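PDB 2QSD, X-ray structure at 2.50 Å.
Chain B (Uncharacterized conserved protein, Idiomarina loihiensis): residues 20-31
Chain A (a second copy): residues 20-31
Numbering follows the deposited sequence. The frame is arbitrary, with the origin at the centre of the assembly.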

# COMPACT_ATOMS: atom_id res chain seq x y z
N PRO B 20 -12.27 -0.55 3.95
CA PRO B 20 -13.45 -1.06 3.25
C PRO B 20 -13.27 -0.98 1.74
O PRO B 20 -12.86 0.07 1.22
CB PRO B 20 -14.54 -0.08 3.67
CG PRO B 20 -14.09 0.46 4.96
CD PRO B 20 -12.61 0.55 4.87
N GLY B 21 -13.55 -2.08 1.05
CA GLY B 21 -13.38 -2.14 -0.39
C GLY B 21 -12.11 -2.85 -0.84
O GLY B 21 -12.10 -3.53 -1.87
N ALA B 22 -11.04 -2.69 -0.05
CA ALA B 22 -9.72 -3.21 -0.40
C ALA B 22 -9.59 -4.70 -0.15
O ALA B 22 -10.13 -5.21 0.82
CB ALA B 22 -8.66 -2.45 0.36
N ASN B 23 -8.86 -5.39 -1.03
CA ASN B 23 -8.60 -6.82 -0.89
C ASN B 23 -7.35 -7.14 -0.09
O ASN B 23 -7.26 -8.20 0.52
CB ASN B 23 -8.47 -7.47 -2.26
CG ASN B 23 -9.80 -7.68 -2.94
OD1 ASN B 23 -10.83 -7.89 -2.28
ND2 ASN B 23 -9.79 -7.64 -4.27
N ILE B 24 -6.37 -6.25 -0.13
CA ILE B 24 -5.13 -6.45 0.62
C ILE B 24 -4.92 -5.34 1.64
O ILE B 24 -5.61 -4.32 1.61
CB ILE B 24 -3.89 -6.55 -0.31
CG1 ILE B 24 -3.65 -5.24 -1.08
CG2 ILE B 24 -4.00 -7.74 -1.26
CD1 ILE B 24 -2.32 -5.19 -1.84
N GLU B 25 -3.95 -5.56 2.52
CA GLU B 25 -3.51 -4.58 3.50
C GLU B 25 -2.98 -3.33 2.79
O GLU B 25 -2.32 -3.42 1.76
CB GLU B 25 -2.39 -5.19 4.35
CG GLU B 25 -2.35 -4.72 5.80
CD GLU B 25 -3.08 -5.65 6.75
OE1 GLU B 25 -2.68 -5.71 7.93
OE2 GLU B 25 -4.06 -6.32 6.34
N LEU B 26 -3.32 -2.17 3.33
CA LEU B 26 -2.80 -0.92 2.82
C LEU B 26 -1.80 -0.35 3.80
O LEU B 26 -1.76 -0.77 4.96
CB LEU B 26 -3.95 0.06 2.56
CG LEU B 26 -5.09 -0.63 1.82
CD1 LEU B 26 -6.35 0.12 2.01
CD2 LEU B 26 -4.78 -0.78 0.34
N HIS B 27 -0.97 0.58 3.33
CA HIS B 27 0.04 1.20 4.17
C HIS B 27 0.08 2.70 3.96
O HIS B 27 -0.05 3.17 2.84
CB HIS B 27 1.42 0.62 3.86
CG HIS B 27 1.49 -0.86 4.01
ND1 HIS B 27 1.74 -1.48 5.22
CD2 HIS B 27 1.31 -1.86 3.11
CE1 HIS B 27 1.72 -2.79 5.06
NE2 HIS B 27 1.46 -3.05 3.79
N ASP B 28 0.30 3.45 5.03
CA ASP B 28 0.43 4.90 4.91
C ASP B 28 1.58 5.40 5.77
O ASP B 28 1.98 4.73 6.73
CB ASP B 28 -0.89 5.60 5.28
CG ASP B 28 -0.96 7.05 4.79
OD1 ASP B 28 -0.17 7.46 3.90
OD2 ASP B 28 -1.82 7.79 5.31
N ILE B 29 2.11 6.57 5.42
CA ILE B 29 3.10 7.28 6.21
C ILE B 29 2.42 8.42 6.97
O ILE B 29 1.75 9.26 6.37
CB ILE B 29 4.20 7.87 5.31
CG1 ILE B 29 4.96 6.76 4.58
CG2 ILE B 29 5.16 8.78 6.11
CD1 ILE B 29 6.09 6.13 5.37
N ARG B 30 2.59 8.46 8.30
CA ARG B 30 2.07 9.55 9.12
C ARG B 30 3.20 10.30 9.80
O ARG B 30 4.23 9.71 10.13
CB ARG B 30 1.09 9.04 10.19
CG ARG B 30 -0.02 8.10 9.70
CD ARG B 30 -0.81 8.68 8.54
NE ARG B 30 -1.50 9.91 8.90
CZ ARG B 30 -2.23 10.65 8.07
NH1 ARG B 30 -2.37 10.28 6.80
NH2 ARG B 30 -2.82 11.75 8.50
N PHE B 31 3.00 11.60 9.99
CA PHE B 31 3.85 12.41 10.85
C PHE B 31 3.08 12.71 12.12
O PHE B 31 1.93 13.17 12.08
CB PHE B 31 4.30 13.69 10.15
CG PHE B 31 5.25 13.44 9.02
CD1 PHE B 31 4.79 13.24 7.72
CD2 PHE B 31 6.63 13.36 9.26
CE1 PHE B 31 5.67 12.99 6.67
CE2 PHE B 31 7.52 13.11 8.22
CZ PHE B 31 7.04 12.92 6.92
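Chain A 20-31: PGANIELHDIRF

Both copies have the same backbone plan: a loop from residue 20 to 25, then a strand from 26 to 31 that continues later in the chain. The CA register shows that the two run antiparallel, since partners descend in one chain as they ascend in the other. Asn23(B) CA lies 6.1 Å from Ile29(A) CA, Ile24(B) CA 5.9 Å from Asp28(A) CA, and Asp28(B) CA 6.0 Å from Ile24(A) CA. The midpoint is Leu26, whose CA atoms in Leu26(B) and Leu26(A) are 6.3 Å apart, as expected of a near-twofold pairing in which nearly every contact recurs with the chains exchanged.

No direct backbone-to-backbone hydrogen bond links the stretches; near the midpoint water takes that role. Water 3 accepts from both His27(A) N (3.1 Å from its O) and His27(B) N (3.3 Å from its O). Water 4 donates to His27(A) O and Glu25(B) O, at 2.6 and 2.7 Å from its own oxygen, and water 2 makes the equivalent bridge from Glu25(A) O to His27(B) O.

Farther out, side chains bind the opposing backbone directly. With chi1 in the t well, the carboxylate of Asp28(A) reaches two successive amides: OD1 accepts from Asn23(B) N at 2.9 Å and from Ile24(B) N at 3.1 Å, while OD2 also accepts from Asn23(B) N at 3.1 Å. Asp28(B) repeats this, with Ile24(A) N at 3.1 Å from OD1, but its bonds from Asn23(A) N are weak. Asn23 answers from the other chain: Asn23(B) ND2 donates to Ile29(A) O, and Asn23(A) ND2 to Ile29(B) O, each at 2.8 Å.

Arg30 starts with its CA-to-CB bond directed away, yet three successive m torsions, chi1 to chi3, curl its end back to the partner. Arg30(A) NH1 donates to Gly21(B) O and Arg30(B) NH1 to Gly21(A) O, both at 2.9 Å. The same nitrogen forms a salt bridge within its own chain, Arg30(A) NH1 to Asp28(A) OD2 and Arg30(B) NH1 to Asp28(B) OD2, each 3.0 Å, which ties the two polar groups together. Gly21 has positive phi in both copies (101° in B, 95° in A), where a CB would jam against the preceding carbonyl oxygen.

Ile24 and Leu26 point toward the partner. Ile24(B) CG2 packs 4.1 Å from Ile29(A) CG1, and Ile24(A) CG2 4.0 Å from Ile29(B) CG1. Leu26(B) CD2 approaches His27(A) O to 3.1 Å. Together the stretches bury 769 Å², both sides summed.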

# COMPACT_ATOMS: atom_id res chain seq x y z
N PRO A 20 -8.80 9.71 0.10
CA PRO A 20 -8.84 10.85 1.02
C PRO A 20 -8.28 10.54 2.40
O PRO A 20 -8.60 9.49 2.98
CB PRO A 20 -10.34 11.15 1.12
CG PRO A 20 -10.93 10.60 -0.14
CD PRO A 20 -10.15 9.34 -0.36
N GLY A 21 -7.43 11.43 2.89
CA GLY A 21 -6.80 11.25 4.20
C GLY A 21 -5.43 10.61 4.17
O GLY A 21 -4.62 10.85 5.07
N ALA A 22 -5.16 9.79 3.16
CA ALA A 22 -3.86 9.16 3.02
C ALA A 22 -2.81 10.12 2.45
O ALA A 22 -3.10 10.91 1.55
CB ALA A 22 -3.96 7.92 2.15
N ASN A 23 -1.60 10.05 3.00
CA ASN A 23 -0.47 10.86 2.53
C ASN A 23 0.23 10.29 1.30
O ASN A 23 0.72 11.05 0.47
CB ASN A 23 0.55 11.05 3.66
CG ASN A 23 0.05 11.98 4.74
OD1 ASN A 23 -0.71 12.91 4.47
ND2 ASN A 23 0.47 11.73 5.97
N ILE A 24 0.31 8.97 1.20
CA ILE A 24 0.99 8.35 0.08
C ILE A 24 0.03 7.59 -0.82
O ILE A 24 -1.13 7.37 -0.47
CB ILE A 24 2.17 7.43 0.52
CG1 ILE A 24 1.66 6.18 1.27
CG2 ILE A 24 3.17 8.21 1.37
CD1 ILE A 24 2.76 5.21 1.63
N GLU A 25 0.52 7.22 -2.00
CA GLU A 25 -0.20 6.38 -2.95
C GLU A 25 -0.45 5.00 -2.33
O GLU A 25 0.44 4.43 -1.68
CB GLU A 25 0.65 6.23 -4.22
CG GLU A 25 -0.10 6.00 -5.51
CD GLU A 25 -0.32 7.28 -6.32
OE1 GLU A 25 -0.55 7.18 -7.53
OE2 GLU A 25 -0.26 8.38 -5.74
N LEU A 26 -1.65 4.48 -2.50
CA LEU A 26 -1.99 3.16 -1.97
C LEU A 26 -2.16 2.20 -3.13
O LEU A 26 -2.35 2.62 -4.27
CB LEU A 26 -3.27 3.23 -1.15
CG LEU A 26 -3.37 4.47 -0.26
CD1 LEU A 26 -4.81 4.81 -0.01
CD2 LEU A 26 -2.60 4.29 1.04
N HIS A 27 -2.10 0.90 -2.82
CA HIS A 27 -2.22 -0.14 -3.84
C HIS A 27 -3.17 -1.25 -3.40
O HIS A 27 -3.20 -1.61 -2.23
CB HIS A 27 -0.84 -0.74 -4.14
CG HIS A 27 0.13 0.25 -4.71
ND1 HIS A 27 0.87 1.10 -3.92
CD2 HIS A 27 0.47 0.52 -5.99
CE1 HIS A 27 1.63 1.86 -4.69
NE2 HIS A 27 1.40 1.53 -5.95
N ASP A 28 -3.93 -1.79 -4.35
CA ASP A 28 -4.80 -2.93 -4.09
C ASP A 28 -4.70 -3.95 -5.23
O ASP A 28 -4.31 -3.60 -6.35
CB ASP A 28 -6.26 -2.47 -3.90
CG ASP A 28 -7.15 -3.54 -3.29
OD1 ASP A 28 -6.62 -4.44 -2.61
OD2 ASP A 28 -8.39 -3.48 -3.48
N ILE A 29 -5.06 -5.20 -4.93
CA ILE A 29 -5.16 -6.27 -5.92
C ILE A 29 -6.62 -6.49 -6.26
O ILE A 29 -7.44 -6.72 -5.37
CB ILE A 29 -4.55 -7.57 -5.37
CG1 ILE A 29 -3.02 -7.45 -5.25
CG2 ILE A 29 -4.94 -8.78 -6.22
CD1 ILE A 29 -2.30 -7.58 -6.55
N ARG A 30 -6.96 -6.40 -7.55
CA ARG A 30 -8.32 -6.70 -8.01
C ARG A 30 -8.33 -7.95 -8.91
O ARG A 30 -7.37 -8.22 -9.64
CB ARG A 30 -8.93 -5.52 -8.77
CG ARG A 30 -8.87 -4.15 -8.09
CD ARG A 30 -9.46 -4.16 -6.68
NE ARG A 30 -10.88 -4.53 -6.65
CZ ARG A 30 -11.57 -4.77 -5.54
NH1 ARG A 30 -10.99 -4.66 -4.35
NH2 ARG A 30 -12.84 -5.11 -5.62
N PHE A 31 -9.43 -8.69 -8.85
CA PHE A 31 -9.70 -9.76 -9.79
C PHE A 31 -10.77 -9.29 -10.76
O PHE A 31 -11.81 -8.79 -10.33
CB PHE A 31 -10.15 -11.03 -9.07
CG PHE A 31 -9.05 -11.70 -8.30
CD1 PHE A 31 -8.81 -11.37 -6.96
CD2 PHE A 31 -8.24 -12.66 -8.91
CE1 PHE A 31 -7.78 -11.98 -6.25
CE2 PHE A 31 -7.21 -13.28 -8.20
CZ PHE A 31 -6.98 -12.94 -6.87
O HOH W 1 0.91 13.03 8.58
O HOH W 2 0.81 2.45 0.38
O HOH W 3 -1.21 0.50 0.07
O HOH W 4 -1.31 -2.28 -0.50
O HOH W 5 -13.83 -5.55 -2.86
O HOH W 6 -11.70 -8.16 -6.86